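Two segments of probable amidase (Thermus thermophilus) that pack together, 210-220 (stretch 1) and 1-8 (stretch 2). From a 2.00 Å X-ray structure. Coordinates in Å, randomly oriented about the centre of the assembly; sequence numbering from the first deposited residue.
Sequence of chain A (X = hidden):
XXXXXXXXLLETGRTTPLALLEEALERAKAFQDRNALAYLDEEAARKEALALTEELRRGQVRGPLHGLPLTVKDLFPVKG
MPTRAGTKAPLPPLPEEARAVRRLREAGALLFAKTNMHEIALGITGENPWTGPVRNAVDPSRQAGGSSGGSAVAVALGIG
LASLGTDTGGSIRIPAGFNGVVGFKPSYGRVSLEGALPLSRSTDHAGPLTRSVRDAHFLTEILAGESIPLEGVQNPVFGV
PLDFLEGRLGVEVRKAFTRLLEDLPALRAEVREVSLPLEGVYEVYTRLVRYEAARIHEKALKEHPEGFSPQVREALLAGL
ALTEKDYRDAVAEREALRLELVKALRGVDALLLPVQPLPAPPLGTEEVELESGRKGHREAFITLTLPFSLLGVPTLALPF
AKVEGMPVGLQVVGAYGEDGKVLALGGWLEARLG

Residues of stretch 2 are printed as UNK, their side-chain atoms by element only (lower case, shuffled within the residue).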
ATOM      1  N   THR A 210      18.745   0.879  19.029  1.00 17.15           N
ATOM      2  CA  THR A 210      19.109   1.679  20.192  1.00 17.05           C
ATOM      3  C   THR A 210      18.883   0.967  21.517  1.00 17.70           C
ATOM      4  O   THR A 210      18.364  -0.148  21.560  1.00 17.18           O
ATOM      5  CB  THR A 210      18.257   2.960  20.234  1.00 17.70           C
ATOM      6  OG1 THR A 210      16.867   2.593  20.293  1.00 16.76           O
ATOM      7  CG2 THR A 210      18.488   3.802  18.991  1.00 18.03           C
ATOM      8  N   ARG A 211      19.257   1.638  22.603  1.00 17.88           N
ATOM      9  CA  ARG A 211      19.075   1.087  23.940  1.00 19.92           C
ATOM     10  C   ARG A 211      17.773   1.581  24.577  1.00 18.89           C
ATOM     11  O   ARG A 211      17.374   1.100  25.633  1.00 18.99           O
ATOM     12  CB  ARG A 211      20.261   1.467  24.829  1.00 23.05           C
ATOM     13  CG  ARG A 211      21.576   0.836  24.408  1.00 26.01           C
ATOM     14  CD  ARG A 211      22.709   1.276  25.314  1.00 32.20           C
ATOM     15  NE  ARG A 211      22.534   0.774  26.674  1.00 35.07           N
ATOM     16  CZ  ARG A 211      22.744  -0.489  27.037  1.00 38.39           C
ATOM     17  NH1 ARG A 211      23.146  -1.382  26.141  1.00 39.29           N
ATOM     18  NH2 ARG A 211      22.541  -0.864  28.293  1.00 37.71           N
ATOM     19  N   SER A 212      17.110   2.541  23.942  1.00 16.74           N
ATOM     20  CA  SER A 212      15.865   3.068  24.495  1.00 16.65           C
ATOM     21  C   SER A 212      14.960   3.611  23.401  1.00 17.21           C
ATOM     22  O   SER A 212      15.408   3.887  22.282  1.00 15.35           O
ATOM     23  CB  SER A 212      16.164   4.194  25.486  1.00 18.89           C
ATOM     24  OG  SER A 212      16.790   5.274  24.808  1.00 19.09           O
ATOM     25  N   VAL A 213      13.684   3.783  23.729  1.00 16.19           N
ATOM     26  CA  VAL A 213      12.740   4.302  22.757  1.00 17.49           C
ATOM     27  C   VAL A 213      13.002   5.775  22.445  1.00 18.70           C
ATOM     28  O   VAL A 213      12.826   6.208  21.301  1.00 16.68           O
ATOM     29  CB  VAL A 213      11.282   4.130  23.237  1.00 18.00           C
ATOM     30  CG1 VAL A 213      10.327   4.789  22.245  1.00 19.19           C
ATOM     31  CG2 VAL A 213      10.952   2.644  23.366  1.00 15.01           C
ATOM     32  N   ARG A 214      13.432   6.548  23.441  1.00 17.28           N
ATOM     33  CA  ARG A 214      13.694   7.968  23.197  1.00 19.35           C
ATOM     34  C   ARG A 214      14.854   8.131  22.215  1.00 18.47           C
ATOM     35  O   ARG A 214      14.884   9.081  21.430  1.00 19.70           O
ATOM     36  CB  ARG A 214      13.987   8.714  24.508  1.00 18.50           C
ATOM     37  CG  ARG A 214      15.265   8.300  25.217  1.00 20.04           C
ATOM     38  CD  ARG A 214      15.500   9.163  26.448  1.00 19.92           C
ATOM     39  NE  ARG A 214      16.814   8.929  27.039  1.00 22.24           N
ATOM     40  CZ  ARG A 214      17.316   9.648  28.039  1.00 24.80           C
ATOM     41  NH1 ARG A 214      16.609  10.644  28.561  1.00 23.44           N
ATOM     42  NH2 ARG A 214      18.525   9.380  28.518  1.00 22.12           N
ATOM     43  N   ASP A 215      15.805   7.201  22.256  1.00 18.37           N
ATOM     44  CA  ASP A 215      16.932   7.235  21.331  1.00 17.53           C
ATOM     45  C   ASP A 215      16.439   6.886  19.925  1.00 18.38           C
ATOM     46  O   ASP A 215      16.876   7.483  18.935  1.00 17.65           O
ATOM     47  CB  ASP A 215      18.009   6.229  21.741  1.00 18.39           C
ATOM     48  CG  ASP A 215      19.002   6.802  22.743  1.00 22.02           C
ATOM     49  OD1 ASP A 215      18.768   7.909  23.275  1.00 19.63           O
ATOM     50  OD2 ASP A 215      20.023   6.136  23.000  1.00 23.09           O
ATOM     51  N   ALA A 216      15.532   5.912  19.839  1.00 15.73           N
ATOM     52  CA  ALA A 216      14.991   5.482  18.549  1.00 15.70           C
ATOM     53  C   ALA A 216      14.305   6.648  17.833  1.00 14.75           C
ATOM     54  O   ALA A 216      14.482   6.842  16.629  1.00 16.98           O
ATOM     55  CB  ALA A 216      13.998   4.319  18.753  1.00 12.27           C
ATOM     56  N   HIS A 217      13.505   7.405  18.578  1.00 14.97           N
ATOM     57  CA  HIS A 217      12.806   8.568  18.040  1.00 16.13           C
ATOM     58  C   HIS A 217      13.813   9.651  17.631  1.00 15.94           C
ATOM     59  O   HIS A 217      13.738  10.215  16.541  1.00 16.76           O
ATOM     60  CB  HIS A 217      11.857   9.138  19.096  1.00 17.59           C
ATOM     61  CG  HIS A 217      11.402  10.536  18.807  1.00 20.67           C
ATOM     62  ND1 HIS A 217      10.500  10.837  17.808  1.00 20.85           N
ATOM     63  CD2 HIS A 217      11.750  11.719  19.368  1.00 18.08           C
ATOM     64  CE1 HIS A 217      10.312  12.144  17.767  1.00 19.85           C
ATOM     65  NE2 HIS A 217      11.058  12.702  18.703  1.00 20.53           N
ATOM     66  N   PHE A 218      14.747   9.932  18.528  1.00 16.42           N
ATOM     67  CA  PHE A 218      15.776  10.942  18.310  1.00 18.01           C
ATOM     68  C   PHE A 218      16.560  10.677  17.032  1.00 19.20           C
ATOM     69  O   PHE A 218      16.713  11.559  16.182  1.00 19.02           O
ATOM     70  CB  PHE A 218      16.724  10.956  19.515  1.00 21.92           C
ATOM     71  CG  PHE A 218      17.862  11.939  19.400  1.00 25.22           C
ATOM     72  CD1 PHE A 218      17.619  13.292  19.183  1.00 24.19           C
ATOM     73  CD2 PHE A 218      19.178  11.512  19.547  1.00 25.46           C
ATOM     74  CE1 PHE A 218      18.672  14.210  19.115  1.00 24.54           C
ATOM     75  CE2 PHE A 218      20.239  12.423  19.481  1.00 26.67           C
ATOM     76  CZ  PHE A 218      19.980  13.773  19.265  1.00 23.57           C
ATOM     77  N   LEU A 219      17.045   9.451  16.898  1.00 17.88           N
ATOM     78  CA  LEU A 219      17.827   9.054  15.741  1.00 17.91           C
ATOM     79  C   LEU A 219      17.001   8.992  14.455  1.00 18.19           C
ATOM     80  O   LEU A 219      17.499   9.328  13.375  1.00 17.17           O
ATOM     81  CB  LEU A 219      18.475   7.702  16.025  1.00 19.71           C
ATOM     82  CG  LEU A 219      19.811   7.364  15.381  1.00 23.18           C
ATOM     83  CD1 LEU A 219      20.821   8.501  15.568  1.00 21.95           C
ATOM     84  CD2 LEU A 219      20.323   6.088  16.032  1.00 21.39           C
ATOM     85  N   THR A 220      15.744   8.567  14.562  1.00 18.11           N
ATOM     86  CA  THR A 220      14.886   8.478  13.385  1.00 17.42           C
ATOM     87  C   THR A 220      14.630   9.869  12.798  1.00 18.73           C
ATOM     88  O   THR A 220      14.580  10.026  11.584  1.00 18.78           O
ATOM     89  CB  THR A 220      13.540   7.768  13.717  1.00 18.38           C
ATOM     90  OG1 THR A 220      13.804   6.421  14.132  1.00 16.56           O
ATOM     91  CG2 THR A 220      12.631   7.730  12.493  1.00 17.51           C
ATOM     92  N   UNK A   1      24.646   3.445  29.354  1.00 37.53           N
ATOM     93  CA  UNK A   1      24.028   4.772  29.077  1.00 35.59           C
ATOM     94  C   UNK A   1      23.528   4.782  27.636  1.00 35.10           C
ATOM     95  O   UNK A   1      23.961   3.963  26.824  1.00 34.33           O
ATOM     96  s   UNK A   1      27.169   7.477  28.215  1.00 27.61           S
ATOM     97  c   UNK A   1      25.057   5.899  29.267  1.00 35.35           C
ATOM     98  c   UNK A   1      28.726   6.628  28.079  1.00 36.80           C
ATOM     99  c   UNK A   1      26.014   6.073  28.092  1.00 34.31           C
ATOM    100  N   UNK A   2      22.614   5.696  27.316  1.00 32.15           N
ATOM    101  CA  UNK A   2      22.113   5.778  25.950  1.00 30.93           C
ATOM    102  C   UNK A   2      22.560   7.077  25.281  1.00 29.55           C
ATOM    103  O   UNK A   2      23.266   7.883  25.889  1.00 27.08           O
ATOM    104  c   UNK A   2      20.584   5.638  25.913  1.00 31.39           C
ATOM    105  o   UNK A   2      20.526   7.728  27.069  1.00 34.01           O
ATOM    106  o   UNK A   2      18.620   6.721  26.682  1.00 31.28           O
ATOM    107  c   UNK A   2      19.863   6.777  26.606  1.00 33.24           C
ATOM    108  N   UNK A   3      22.157   7.265  24.027  1.00 27.21           N
ATOM    109  CA  UNK A   3      22.531   8.448  23.253  1.00 26.50           C
ATOM    110  C   UNK A   3      22.233   9.783  23.921  1.00 25.64           C
ATOM    111  O   UNK A   3      23.107  10.645  24.009  1.00 25.01           O
ATOM    112  c   UNK A   3      21.452   7.542  19.592  1.00 29.62           C
ATOM    113  c   UNK A   3      22.400   7.539  20.779  1.00 28.98           C
ATOM    114  c   UNK A   3      21.839   8.434  21.884  1.00 28.08           C
ATOM    115  c   UNK A   3      23.776   8.047  20.368  1.00 28.85           C
ATOM    116  N   UNK A   4      20.998   9.957  24.380  1.00 24.18           N
ATOM    117  CA  UNK A   4      20.601  11.212  25.003  1.00 24.71           C
ATOM    118  C   UNK A   4      21.288  11.486  26.338  1.00 24.99           C
ATOM    119  O   UNK A   4      21.547  12.640  26.669  1.00 24.57           O
ATOM    120  c   UNK A   4      19.076  11.263  25.148  1.00 23.46           C
ATOM    121  c   UNK A   4      18.771  12.464  22.978  1.00 23.58           C
ATOM    122  c   UNK A   4      18.349  11.253  23.793  1.00 24.89           C
ATOM    123  c   UNK A   4      16.839  11.262  24.005  1.00 25.75           C
ATOM    124  N   UNK A   5      21.601  10.440  27.097  1.00 24.99           N
ATOM    125  CA  UNK A   5      22.280  10.646  28.369  1.00 28.42           C
ATOM    126  C   UNK A   5      23.733  11.029  28.087  1.00 27.47           C
ATOM    127  O   UNK A   5      24.289  11.914  28.739  1.00 26.07           O
ATOM    128  c   UNK A   5      23.031   8.342  31.406  1.00 45.79           C
ATOM    129  o   UNK A   5      24.162   8.238  31.934  1.00 49.97           O
ATOM    130  c   UNK A   5      22.700   9.624  30.666  1.00 40.75           C
ATOM    131  c   UNK A   5      22.245   9.382  29.229  1.00 31.09           C
ATOM    132  o   UNK A   5      22.161   7.439  31.470  1.00 49.28           O
ATOM    133  N   UNK A   6      24.346  10.362  27.109  1.00 26.02           N
ATOM    134  CA  UNK A   6      25.731  10.656  26.745  1.00 26.32           C
ATOM    135  C   UNK A   6      25.811  12.076  26.198  1.00 27.05           C
ATOM    136  O   UNK A   6      26.776  12.800  26.440  1.00 26.40           O
ATOM    137  c   UNK A   6      26.226   9.666  25.697  1.00 25.31           C
ATOM    138  N   UNK A   7      24.781  12.468  25.458  1.00 28.04           N
ATOM    139  CA  UNK A   7      24.719  13.797  24.875  1.00 29.98           C
ATOM    140  C   UNK A   7      24.643  14.837  25.993  1.00 30.93           C
ATOM    141  O   UNK A   7      25.146  15.951  25.850  1.00 30.22           O
ATOM    142  c   UNK A   7      22.260  15.070  22.143  1.00 35.65           C
ATOM    143  c   UNK A   7      23.493  13.890  23.962  1.00 31.13           C
ATOM    144  c   UNK A   7      23.376  15.176  23.173  1.00 34.25           C
ATOM    145  n   UNK A   7      21.623  17.456  22.309  1.00 39.75           N
ATOM    146  c   UNK A   7      22.083  16.376  21.392  1.00 35.80           C
ATOM    147  N   UNK A   8      24.021  14.455  27.107  1.00 31.06           N
ATOM    148  CA  UNK A   8      23.872  15.334  28.267  1.00 32.78           C
ATOM    149  C   UNK A   8      25.205  15.466  29.009  1.00 32.90           C
ATOM    150  O   UNK A   8      25.547  16.538  29.509  1.00 31.98           O
ATOM    151  n   UNK A   8      20.657  16.031  32.108  1.00 49.66           N
ATOM    152  c   UNK A   8      19.711  16.851  31.652  1.00 51.98           C
ATOM    153  c   UNK A   8      21.394  15.075  31.281  1.00 43.47           C
ATOM    154  n   UNK A   8      19.090  17.681  32.484  1.00 53.20           N
ATOM    155  c   UNK A   8      22.352  15.749  30.306  1.00 39.83           C
ATOM    156  n   UNK A   8      19.379  16.839  30.366  1.00 53.61           N
ATOM    157  c   UNK A   8      22.816  14.773  29.227  1.00 35.33           C
TER

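Position 1 carries four side-chain atoms in an unbranched row, two carbons, a sulfur and a last carbon. Its CB points away from stretch 1, so the contact is made by the backbone, whose O lies 3.3 Å from Arg211 CD. The sulfur identifies Met1, exposed and touching through its backbone, so this contact asks little of its side chain.

Position 2 has two carbons, the second bearing two oxygens. One oxygen receives Ser212 OG and Arg214 NE, and the other receives Arg214 NH2. A short carboxylate means Asp2. The salt bridge runs from Arg214 NE to Asp2 OD2 at 2.9 Å and is reinforced by Arg214 NH2 to Asp2 OD1 at 3.0 Å. Asp2 also caps its own helix, OD1 accepting from the backbone N of position 5 at 2.9 Å; a short acidic side chain suits this N-cap role.

Position 3 has four carbons forked at the second, one end meeting Leu219 CD2, while its backbone N donates to Asp215 OD2 at 2.6 Å. This is Leu3, its CD1 4.0 Å from Leu219 CD2, an apolar contact suited to a buried site.

Position 4 repeats the four-carbon fork, one end over the face of the Phe218 ring and the other against Arg214 CD; this is Leu4. CD2 lies 3.7 Å from the centroid of the Phe218 ring in a CH-pi contact, and CD1 lies 3.5 Å from Arg214 CD.

Position 5 has three carbons, the third with two oxygens. Its CB points sideways and lies 3.8 Å from Arg214 NH2. This is Glu5, little covered, in keeping with a polar chain at the border of the contact.

Position 6 has a single side-chain carbon that does not touch stretch 1: Ala6, buried, where one methyl takes little room.

Position 7 has four carbons in a row ending in nitrogen, the row packing against Phe218 CZ. It is Lys7, with CD 3.9 Å from Phe218 CZ and NZ hydrogen-bonded elsewhere in the structure.

Position 8 shows three carbons, a nitrogen and a carbon carrying two more nitrogens, without touching stretch 1: Arg8, exposed, where a charged chain can meet solvent.

The contact joins two helix starts, their axes inclined at 79°. Asp215 reaches the other helix's N terminus, where free amides need acceptors: OD2 takes Leu3 N, and OD1 takes Leu4 N at 3.2 Å. The two carboxylates come close, Asp215 OD1 lying 3.6 Å from Asp2 OD2; Asp2 is paired with Arg214, while Asp215 accepts from these amides. Alongside, Leu3 with Leu219 and Leu4 with Phe218 supply apolar packing.

Stretch 2, residues 1-8: MDLLEAKR
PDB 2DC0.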